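Local atomic coordinates of trehalose-6-phosphate phosphatase (Candida albicans, PDB entry 5DXI), a protein that belongs to the trehalose-phosphatase family of the HAD clan and, in this model, holds a magnesium ion beside beryllium trifluoride in a shared pocket. Residues Pro225-Cys230 and Gly265-Ala270; Asp239-Leu244 and Thr278-His283; Leu8-Leu13 and Val290-Gly295; Leu14-Glu19 and Asn259-Tyr264. All blocks are in the same frame, centred on the assembly; numbering follows the deposited sequence.

Interaction 1: residues Pro225-Cys230 and Gly265-Ala270; sequences PDFMLC and GVYPVA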
# COMPACT_ATOMS: atom_id res chain seq x y z
N PRO A 225 9.61 4.53 -15.63
CA PRO A 225 8.26 4.07 -15.98
C PRO A 225 7.51 5.18 -16.71
O PRO A 225 7.74 6.35 -16.42
CB PRO A 225 7.62 3.79 -14.61
CG PRO A 225 8.77 3.66 -13.66
CD PRO A 225 9.81 4.59 -14.18
N ASP A 226 6.66 4.83 -17.67
CA ASP A 226 5.85 5.84 -18.34
C ASP A 226 4.38 5.59 -18.07
O ASP A 226 3.50 6.28 -18.60
CB ASP A 226 6.14 5.84 -19.85
CG ASP A 226 5.93 4.48 -20.49
OD1 ASP A 226 5.75 3.48 -19.75
OD2 ASP A 226 5.96 4.40 -21.73
N PHE A 227 4.12 4.60 -17.22
CA PHE A 227 2.78 4.24 -16.76
C PHE A 227 2.89 3.70 -15.35
O PHE A 227 3.57 2.70 -15.11
CB PHE A 227 2.15 3.19 -17.68
CG PHE A 227 0.77 2.77 -17.27
CD1 PHE A 227 -0.35 3.37 -17.81
CD2 PHE A 227 0.58 1.75 -16.35
CE1 PHE A 227 -1.63 2.98 -17.44
CE2 PHE A 227 -0.69 1.35 -15.98
CZ PHE A 227 -1.80 1.96 -16.52
N MET A 228 2.26 4.38 -14.40
CA MET A 228 2.27 3.94 -13.01
C MET A 228 0.85 3.89 -12.47
O MET A 228 0.14 4.90 -12.44
CB MET A 228 3.14 4.88 -12.16
CG MET A 228 4.64 4.79 -12.43
SD MET A 228 5.42 6.41 -12.65
CE MET A 228 4.81 6.84 -14.28
N LEU A 229 0.41 2.70 -12.06
CA LEU A 229 -0.92 2.56 -11.48
C LEU A 229 -0.77 2.10 -10.03
O LEU A 229 -0.18 1.05 -9.75
CB LEU A 229 -1.78 1.57 -12.26
CG LEU A 229 -3.12 1.20 -11.63
CD1 LEU A 229 -4.00 2.45 -11.46
CD2 LEU A 229 -3.85 0.13 -12.46
N CYS A 230 -1.31 2.91 -9.13
CA CYS A 230 -1.14 2.67 -7.71
C CYS A 230 -2.49 2.66 -7.02
O CYS A 230 -3.26 3.62 -7.13
CB CYS A 230 -0.24 3.74 -7.10
SG CYS A 230 0.01 3.67 -5.31
N GLY A 265 1.64 9.69 -17.06
CA GLY A 265 1.16 8.33 -16.83
C GLY A 265 1.01 7.94 -15.37
O GLY A 265 0.94 6.75 -15.05
N VAL A 266 0.90 8.93 -14.48
CA VAL A 266 0.84 8.64 -13.05
C VAL A 266 -0.61 8.55 -12.54
O VAL A 266 -1.35 9.53 -12.56
CB VAL A 266 1.60 9.70 -12.25
CG1 VAL A 266 1.62 9.35 -10.77
CG2 VAL A 266 3.02 9.84 -12.77
N TYR A 267 -1.00 7.37 -12.06
CA TYR A 267 -2.38 7.20 -11.60
C TYR A 267 -2.47 6.68 -10.15
O TYR A 267 -2.54 5.47 -9.91
CB TYR A 267 -3.15 6.27 -12.55
CG TYR A 267 -3.18 6.74 -13.99
CD1 TYR A 267 -4.14 7.66 -14.43
CD2 TYR A 267 -2.29 6.24 -14.93
CE1 TYR A 267 -4.18 8.09 -15.75
CE2 TYR A 267 -2.32 6.64 -16.25
CZ TYR A 267 -3.27 7.57 -16.66
OH TYR A 267 -3.29 7.96 -17.97
N PRO A 268 -2.46 7.60 -9.18
CA PRO A 268 -2.75 7.18 -7.81
C PRO A 268 -4.26 7.13 -7.58
O PRO A 268 -4.96 8.13 -7.75
CB PRO A 268 -2.10 8.26 -6.95
CG PRO A 268 -2.04 9.48 -7.84
CD PRO A 268 -2.08 9.03 -9.27
N VAL A 269 -4.74 5.96 -7.19
CA VAL A 269 -6.17 5.70 -7.15
C VAL A 269 -6.58 5.12 -5.80
O VAL A 269 -6.09 4.07 -5.39
CB VAL A 269 -6.59 4.72 -8.27
CG1 VAL A 269 -8.09 4.53 -8.28
CG2 VAL A 269 -6.09 5.21 -9.63
N ALA A 270 -7.49 5.80 -5.10
CA ALA A 270 -7.97 5.30 -3.82
C ALA A 270 -9.06 4.26 -4.00
O ALA A 270 -9.86 4.32 -4.93
CB ALA A 270 -8.49 6.45 -2.94

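Interaction 2: residues Asp239-Leu244 and Thr278-His283; sequences DMFNSL and TVAIAH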
# COMPACT_ATOMS: atom_id res chain seq x y z
N ASP A 239 0.60 7.53 1.80
CA ASP A 239 2.04 7.73 1.60
C ASP A 239 2.44 7.41 0.16
O ASP A 239 3.26 8.11 -0.44
CB ASP A 239 2.85 6.87 2.59
CG ASP A 239 2.65 7.31 4.02
OD1 ASP A 239 2.23 8.48 4.21
OD2 ASP A 239 2.92 6.53 4.95
N MET A 240 1.85 6.36 -0.41
CA MET A 240 2.11 6.05 -1.80
C MET A 240 1.59 7.15 -2.73
O MET A 240 2.32 7.58 -3.62
CB MET A 240 1.48 4.72 -2.21
CG MET A 240 2.03 3.52 -1.43
SD MET A 240 1.74 1.94 -2.26
CE MET A 240 -0.05 1.87 -2.13
N PHE A 241 0.35 7.59 -2.51
CA PHE A 241 -0.25 8.59 -3.39
C PHE A 241 0.54 9.90 -3.33
O PHE A 241 0.77 10.56 -4.35
CB PHE A 241 -1.72 8.87 -3.01
CG PHE A 241 -2.60 7.63 -2.95
CD1 PHE A 241 -2.33 6.52 -3.72
CD2 PHE A 241 -3.72 7.60 -2.12
CE1 PHE A 241 -3.14 5.38 -3.66
CE2 PHE A 241 -4.53 6.47 -2.04
CZ PHE A 241 -4.24 5.36 -2.82
N ASN A 242 0.92 10.29 -2.11
CA ASN A 242 1.69 11.51 -1.92
C ASN A 242 3.04 11.43 -2.64
O ASN A 242 3.44 12.39 -3.29
CB ASN A 242 1.91 11.78 -0.43
CG ASN A 242 0.83 12.67 0.16
OD1 ASN A 242 0.45 13.71 -0.41
ND2 ASN A 242 0.34 12.28 1.33
N SER A 243 3.75 10.31 -2.53
CA SER A 243 5.03 10.16 -3.23
C SER A 243 4.85 10.29 -4.73
O SER A 243 5.65 10.96 -5.39
CB SER A 243 5.72 8.83 -2.91
OG SER A 243 6.28 8.88 -1.62
N LEU A 244 3.81 9.66 -5.26
CA LEU A 244 3.53 9.79 -6.69
C LEU A 244 3.20 11.21 -7.11
O LEU A 244 3.64 11.67 -8.17
CB LEU A 244 2.40 8.86 -7.10
CG LEU A 244 2.76 7.39 -7.18
CD1 LEU A 244 1.49 6.61 -7.46
CD2 LEU A 244 3.80 7.13 -8.28
N THR A 278 -8.72 11.91 0.30
CA THR A 278 -7.51 11.24 -0.15
C THR A 278 -6.78 12.19 -1.08
O THR A 278 -7.39 13.12 -1.63
CB THR A 278 -7.81 9.93 -0.90
OG1 THR A 278 -6.60 9.35 -1.40
CG2 THR A 278 -8.73 10.21 -2.07
N VAL A 279 -5.48 11.99 -1.27
CA VAL A 279 -4.78 12.81 -2.26
C VAL A 279 -4.69 12.09 -3.60
O VAL A 279 -4.05 12.58 -4.54
CB VAL A 279 -3.39 13.21 -1.78
CG1 VAL A 279 -3.51 14.06 -0.51
CG2 VAL A 279 -2.50 11.98 -1.54
N ALA A 280 -5.31 10.91 -3.68
CA ALA A 280 -5.41 10.21 -4.95
C ALA A 280 -6.20 11.04 -5.96
O ALA A 280 -6.97 11.93 -5.59
CB ALA A 280 -6.05 8.82 -4.76
N ILE A 281 -6.02 10.75 -7.24
CA ILE A 281 -6.64 11.55 -8.29
C ILE A 281 -8.04 11.05 -8.63
O ILE A 281 -8.84 11.77 -9.24
CB ILE A 281 -5.77 11.54 -9.57
CG1 ILE A 281 -6.21 12.64 -10.54
CG2 ILE A 281 -5.80 10.16 -10.23
CD1 ILE A 281 -5.32 12.77 -11.76
N ALA A 282 -8.34 9.83 -8.21
CA ALA A 282 -9.62 9.19 -8.49
C ALA A 282 -9.87 8.03 -7.52
O ALA A 282 -8.95 7.59 -6.81
CB ALA A 282 -9.66 8.70 -9.93
N HIS A 283 -11.09 7.52 -7.50
CA HIS A 283 -11.37 6.36 -6.65
C HIS A 283 -12.06 5.22 -7.39
O HIS A 283 -12.65 5.41 -8.46
CB HIS A 283 -12.24 6.77 -5.48
CG HIS A 283 -13.65 7.05 -5.89
ND1 HIS A 283 -14.03 8.27 -6.42
CD2 HIS A 283 -14.74 6.25 -5.96
CE1 HIS A 283 -15.31 8.22 -6.75
NE2 HIS A 283 -15.76 7.01 -6.48

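Interaction 3: residues Leu8-Leu13 and Val290-Gly295; sequences LNRPLL and VLETLG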
# COMPACT_ATOMS: atom_id res chain seq x y z
N LEU A 8 -12.69 6.65 -11.26
CA LEU A 8 -11.58 6.40 -12.19
C LEU A 8 -12.08 6.35 -13.63
O LEU A 8 -13.10 5.72 -13.92
CB LEU A 8 -10.87 5.08 -11.85
CG LEU A 8 -9.75 4.63 -12.80
CD1 LEU A 8 -8.61 5.65 -12.86
CD2 LEU A 8 -9.23 3.23 -12.41
N ASN A 9 -11.36 7.02 -14.51
CA ASN A 9 -11.62 7.00 -15.94
C ASN A 9 -10.99 5.74 -16.56
O ASN A 9 -9.86 5.77 -17.05
CB ASN A 9 -11.06 8.29 -16.58
CG ASN A 9 -11.44 8.45 -18.04
OD1 ASN A 9 -11.73 7.49 -18.75
ND2 ASN A 9 -11.42 9.70 -18.51
N ARG A 10 -11.72 4.63 -16.54
CA ARG A 10 -11.14 3.37 -16.96
C ARG A 10 -10.70 3.34 -18.44
O ARG A 10 -9.62 2.83 -18.73
CB ARG A 10 -12.11 2.22 -16.64
CG ARG A 10 -12.48 2.19 -15.16
CD ARG A 10 -13.21 0.92 -14.77
NE ARG A 10 -14.08 1.11 -13.61
CZ ARG A 10 -14.76 0.12 -13.04
NH1 ARG A 10 -14.63 -1.13 -13.51
NH2 ARG A 10 -15.55 0.35 -12.00
N PRO A 11 -11.51 3.90 -19.36
CA PRO A 11 -11.04 3.92 -20.76
C PRO A 11 -9.73 4.66 -20.98
O PRO A 11 -8.89 4.19 -21.76
CB PRO A 11 -12.19 4.61 -21.50
CG PRO A 11 -13.40 4.19 -20.71
CD PRO A 11 -12.94 4.26 -19.28
N LEU A 12 -9.54 5.80 -20.32
CA LEU A 12 -8.28 6.53 -20.39
C LEU A 12 -7.15 5.69 -19.80
O LEU A 12 -6.06 5.62 -20.37
CB LEU A 12 -8.37 7.88 -19.64
CG LEU A 12 -7.04 8.62 -19.44
CD1 LEU A 12 -6.36 8.89 -20.77
CD2 LEU A 12 -7.21 9.93 -18.67
N LEU A 13 -7.40 5.05 -18.66
CA LEU A 13 -6.37 4.23 -18.03
C LEU A 13 -5.92 3.16 -19.03
O LEU A 13 -4.71 2.94 -19.22
CB LEU A 13 -6.88 3.58 -16.73
CG LEU A 13 -5.80 2.83 -15.94
CD1 LEU A 13 -4.79 3.81 -15.34
CD2 LEU A 13 -6.42 1.99 -14.86
N VAL A 290 -11.69 -2.87 -8.53
CA VAL A 290 -10.25 -2.94 -8.78
C VAL A 290 -9.94 -4.09 -9.73
O VAL A 290 -9.21 -3.93 -10.71
CB VAL A 290 -9.44 -3.12 -7.47
CG1 VAL A 290 -7.95 -3.30 -7.79
CG2 VAL A 290 -9.64 -1.92 -6.52
N LEU A 291 -10.50 -5.27 -9.45
CA LEU A 291 -10.21 -6.42 -10.30
C LEU A 291 -10.82 -6.26 -11.70
O LEU A 291 -10.21 -6.69 -12.70
CB LEU A 291 -10.70 -7.72 -9.64
CG LEU A 291 -10.13 -7.97 -8.25
CD1 LEU A 291 -10.44 -9.39 -7.74
CD2 LEU A 291 -8.64 -7.67 -8.20
N GLU A 292 -11.99 -5.63 -11.78
CA GLU A 292 -12.59 -5.33 -13.09
C GLU A 292 -11.62 -4.50 -13.91
O GLU A 292 -11.33 -4.82 -15.06
CB GLU A 292 -13.91 -4.57 -12.94
CG GLU A 292 -15.03 -5.35 -12.27
CD GLU A 292 -16.26 -4.49 -12.00
OE1 GLU A 292 -16.23 -3.27 -12.30
OE2 GLU A 292 -17.25 -5.03 -11.46
N THR A 293 -11.08 -3.46 -13.28
CA THR A 293 -10.16 -2.55 -13.94
C THR A 293 -8.86 -3.24 -14.32
O THR A 293 -8.35 -3.07 -15.43
CB THR A 293 -9.84 -1.31 -13.06
OG1 THR A 293 -11.05 -0.63 -12.71
CG2 THR A 293 -8.93 -0.34 -13.79
N LEU A 294 -8.30 -4.02 -13.39
CA LEU A 294 -7.06 -4.73 -13.71
C LEU A 294 -7.34 -5.80 -14.78
O LEU A 294 -6.52 -6.02 -15.70
CB LEU A 294 -6.44 -5.34 -12.44
CG LEU A 294 -6.03 -4.31 -11.37
CD1 LEU A 294 -5.41 -4.99 -10.16
CD2 LEU A 294 -5.06 -3.28 -11.95
N GLY A 295 -8.48 -6.46 -14.65
CA GLY A 295 -8.93 -7.43 -15.64
C GLY A 295 -9.05 -6.80 -17.02
O GLY A 295 -8.65 -7.40 -18.02

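Interaction 4: residues Leu14-Glu19 and Asn259-Tyr264; sequences LNNYKE and NKFGSY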
# COMPACT_ATOMS: atom_id res chain seq x y z
N LEU A 14 -6.90 2.54 -19.68
CA LEU A 14 -6.64 1.49 -20.66
C LEU A 14 -5.82 2.04 -21.83
O LEU A 14 -4.86 1.41 -22.27
CB LEU A 14 -7.96 0.90 -21.17
CG LEU A 14 -7.92 -0.23 -22.21
CD1 LEU A 14 -7.13 -1.43 -21.71
CD2 LEU A 14 -9.34 -0.64 -22.61
N ASN A 15 -6.19 3.22 -22.31
CA ASN A 15 -5.46 3.83 -23.41
C ASN A 15 -4.02 4.15 -23.06
O ASN A 15 -3.11 3.92 -23.86
CB ASN A 15 -6.18 5.08 -23.91
CG ASN A 15 -7.41 4.74 -24.72
OD1 ASN A 15 -7.45 3.68 -25.37
ND2 ASN A 15 -8.42 5.61 -24.70
N ASN A 16 -3.80 4.69 -21.87
CA ASN A 16 -2.44 5.04 -21.45
C ASN A 16 -1.63 3.74 -21.29
O ASN A 16 -0.45 3.70 -21.63
CB ASN A 16 -2.46 5.83 -20.14
CG ASN A 16 -1.17 6.62 -19.90
OD1 ASN A 16 -1.08 7.79 -20.24
ND2 ASN A 16 -0.17 5.96 -19.36
N TYR A 17 -2.28 2.70 -20.77
CA TYR A 17 -1.65 1.38 -20.59
C TYR A 17 -1.15 0.82 -21.91
O TYR A 17 0.02 0.48 -22.03
CB TYR A 17 -2.64 0.38 -19.97
CG TYR A 17 -2.09 -1.05 -19.86
CD1 TYR A 17 -1.29 -1.43 -18.80
CD2 TYR A 17 -2.42 -2.03 -20.81
CE1 TYR A 17 -0.80 -2.73 -18.68
CE2 TYR A 17 -1.93 -3.33 -20.70
CZ TYR A 17 -1.12 -3.67 -19.63
OH TYR A 17 -0.62 -4.95 -19.50
N LYS A 18 -2.02 0.76 -22.90
CA LYS A 18 -1.65 0.17 -24.18
C LYS A 18 -0.66 1.03 -24.96
O LYS A 18 0.09 0.52 -25.80
CB LYS A 18 -2.92 -0.14 -24.98
CG LYS A 18 -3.79 -1.15 -24.23
CD LYS A 18 -5.07 -1.55 -24.94
CE LYS A 18 -5.13 -3.07 -25.18
NZ LYS A 18 -4.66 -3.92 -24.02
N GLU A 19 -0.62 2.33 -24.69
CA GLU A 19 0.34 3.21 -25.33
C GLU A 19 1.75 3.08 -24.74
O GLU A 19 2.74 3.26 -25.45
CB GLU A 19 -0.12 4.67 -25.24
CG GLU A 19 0.07 5.46 -26.53
CD GLU A 19 -0.96 5.10 -27.59
OE1 GLU A 19 -1.92 4.37 -27.28
OE2 GLU A 19 -0.79 5.55 -28.74
N ASN A 259 3.28 12.81 -22.32
CA ASN A 259 2.82 11.84 -23.31
C ASN A 259 1.68 12.42 -24.16
O ASN A 259 1.36 13.60 -24.04
CB ASN A 259 2.37 10.53 -22.63
CG ASN A 259 1.23 10.72 -21.63
OD1 ASN A 259 0.43 11.66 -21.74
ND2 ASN A 259 1.12 9.81 -20.67
N LYS A 260 1.07 11.58 -25.00
CA LYS A 260 -0.03 12.02 -25.86
C LYS A 260 -1.26 12.47 -25.07
O LYS A 260 -2.18 13.06 -25.64
CB LYS A 260 -0.44 10.92 -26.85
CG LYS A 260 -1.14 9.74 -26.22
CD LYS A 260 -1.58 8.68 -27.24
CE LYS A 260 -2.20 9.32 -28.48
NZ LYS A 260 -2.92 8.31 -29.31
N PHE A 261 -1.31 12.16 -23.78
CA PHE A 261 -2.46 12.55 -22.95
C PHE A 261 -2.15 13.76 -22.07
O PHE A 261 -2.94 14.10 -21.18
CB PHE A 261 -2.93 11.39 -22.07
CG PHE A 261 -3.04 10.07 -22.79
CD1 PHE A 261 -4.21 9.72 -23.44
CD2 PHE A 261 -1.97 9.18 -22.80
CE1 PHE A 261 -4.31 8.51 -24.10
CE2 PHE A 261 -2.07 7.97 -23.45
CZ PHE A 261 -3.24 7.63 -24.10
N GLY A 262 -1.01 14.41 -22.31
CA GLY A 262 -0.58 15.55 -21.52
C GLY A 262 -0.18 15.21 -20.09
O GLY A 262 -0.06 16.10 -19.24
N SER A 263 0.07 13.94 -19.82
CA SER A 263 0.45 13.53 -18.47
C SER A 263 1.79 12.82 -18.48
O SER A 263 2.51 12.81 -19.48
CB SER A 263 -0.62 12.63 -17.83
OG SER A 263 -0.59 11.31 -18.37
N TYR A 264 2.14 12.26 -17.33
CA TYR A 264 3.32 11.44 -17.23
C TYR A 264 2.93 9.99 -16.93
O TYR A 264 3.78 9.16 -16.59
CB TYR A 264 4.26 11.98 -16.15
CG TYR A 264 4.77 13.37 -16.48
CD1 TYR A 264 5.65 13.58 -17.54
CD2 TYR A 264 4.39 14.47 -15.71
CE1 TYR A 264 6.13 14.84 -17.83
CE2 TYR A 264 4.87 15.73 -16.00
CZ TYR A 264 5.73 15.91 -17.06
OH TYR A 264 6.20 17.17 -17.34

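Interaction 1: residues Pro225-Cys230 and Gly265-Ala270
Phe227 and Tyr267 lean together on one face of two neighbouring parallel strands. Their side chains cross at about a right angle and touch at ring corners, Phe227 CE1 lying 3.9 Å from Tyr267 CE2. Their planes are inclined at 49° and the ring centroids lie 5.7 Å apart. Tyr267 CG is anti to its own carbonyl carbon (chi1 -58°), and the ring edge runs past Met228 O, which is 3.7 Å from Tyr267 CD2 and near the ring plane. Farther along this face, Leu229 CD1 meets Val269 CG2 at 3.9 Å. On the other face the Met228 chain bends twice and brings CE to 3.8 Å from Val266 CG2. Four backbone bonds zip the strands: Met228 and Cys230 each use both N and O, in the alternating pattern of a parallel pair, starting with Met228 N to Gly265 O at 2.8 Å. Gly265, at positive phi, sets its CA 3.6 Å from Asp226 O. Strand 23-27 borders strand 227-232 on its far edge; Leu13 of helix 10-19 packs on Phe227 and Tyr267, while helix 235-253, which links the two strands as a beta-alpha-beta unit, packs on Cys230, Val266 and Pro268.

Interaction 2: residues Asp239-Leu244 and Thr278-His283
Phe241, on helix 235-253, and Ala280, in the turn leading to edge strand 282-284, bring the two backbones nearest, with their CA atoms 5.6 Å apart. The contact belongs to the Rossmann-like core expected of a HAD-clan protein, where a helix on one side of the parallel sheet meets the loop entering the last strand. Residues Asp239-Leu244 are regular helix; opposite them, Thr278-Ala280 form an ST turn in which Ala280 N donates to Thr278 OG1 at 3.0 Å.

Phe241 carries most of the packing. A chi1 of -54° sets its CG anti to the carbonyl carbon, and the ring projects from the helix toward the turn. There Ala280 CB sits over one face of the ring, 4.0 Å from the centroid and 20° off the normal, a CH-pi contact displaced toward the CD2-CE2 rim. Thr278 OG1 approaches the same rim obliquely, 3.4 Å from Phe241 CD2. This hydroxyl oxygen is also hydrogen-bonded to Glu238 OE2, and the other oxygen of that carboxylate takes Val279 N, so one acidic group from the helix holds the turn at two points. Pro268 and Cys230 of the sheet touch the phenyl group as well. At the outer margin, Val279 CG2 wedges between two neighbours on the helix, 3.5 Å from Phe241 CB and 3.6 Å from Asn242 OD1.

Interaction 3: residues Leu8-Leu13 and Val290-Gly295
Leu8, just ahead of helix 10-19, opens the contact by laying its CD2 3.8 Å from Thr293 CG2 on helix 287-298. Asn9 follows at the N-cap position, where its OD1 accepts Leu12 N at 3.2 Å from above the carbonyl plane and closes the first turn of the helix.

Arg10 then reaches across with its chain extended from CG to NE. On the way it passes Thr293 OG1, which is 3.4 Å from Arg10 CD and lies over one face of the guanidinium. At the end, Arg10 NH1 forms a salt bridge to Glu292 OE1, a nearly straight hydrogen bond of 2.9 Å with an angle of 176° at the hydrogen. The oxygen lies in the guanidinium plane and uses its anti lone pair, the two flat groups being turned 36° against each other. One turn farther, Leu13 CD2 comes within 3.6 Å of Thr293 CG2, the side chains crossing at about a right angle.

Thr293 is thus the buried centre on the second helix. Its CG2, anti to the backbone N, faces the two leucines, while OG1 lies beside the arginine chain and is hydrogen-bonded to Gln289 O, one turn back in its own helix. The two branches sort the contact into a greasy half next to the sheet and a charged half at the margin. Because Glu292 meets Arg10 through one oxygen and one nitrogen, the salt bridge fixes the guanidinium less fully than a two-pronged pairing would, and partial exposure to solvent probably weakens it further.

Interaction 4: residues Leu14-Glu19 and Asn259-Tyr264
Asn16 and Phe261 bring helix 10-19 against the loop that precedes strand 266-271. From the helix, Asn16 CB starts 4.0 Å from Phe261 CE2. Its CG, anti to the backbone N (chi1 -160°), continues past CE2 of Phe261, 3.9 Å away, with the amide turned 41° from the ring. At the tip, OD1 comes to 3.0 Å from Phe261 CD2, an oblique and tight approach, and equally 3.0 Å from Asn259 ND2; Tyr267 OH probably forms a hydrogen bond to it. Asn16 ND2 instead packs against Phe227.

The loop is shaped by Asn259, at the start of a type I turn. Its OD1 accepts Phe261 N at 2.7 Å, making an Asx turn, and Ser263 N at 3.0 Å from the opposite face of the amide, while ND2 donates to Ser263 OG, an oxygen that is also hydrogen-bonded to Gly265 N. Lys260 CG lies over one face of the Phe261 ring, and Asn15 CB lies 3.9 Å from Phe261 CZ. Outermost, Glu19 OE2 and Lys260 NZ form a long salt bridge of 3.5 Å. This exposed ion pair is probably weak, whereas the buried Asn16 oxygen has its probable bond with Tyr267 OH and a ring C-H that may suit its partial negative charge.

In the fold
Interaction 1 sits in the sheet and touches all three others. Interaction 2 lies about 9 Å away between centres and joins it through neighbouring strands 266-271 and 282-284, where Ala270 N probably bonds to Ala282 O. On the other face, interactions 3 and 4 share helix 10-19, their centres about 14 Å apart: Leu229 CD2 of interaction 1 meets Leu294 CD2 of interaction 3 at 3.7 Å, and Leu12 CD1 touches Phe261 CD1 at 3.5 Å. The ligands lie toward interactions 1 and 2: the Phe241 side chain is about 9 Å from magnesium, and that of Cys230 about 10 Å from beryllium trifluoride, near Asp28 and Asp30 but not touching them.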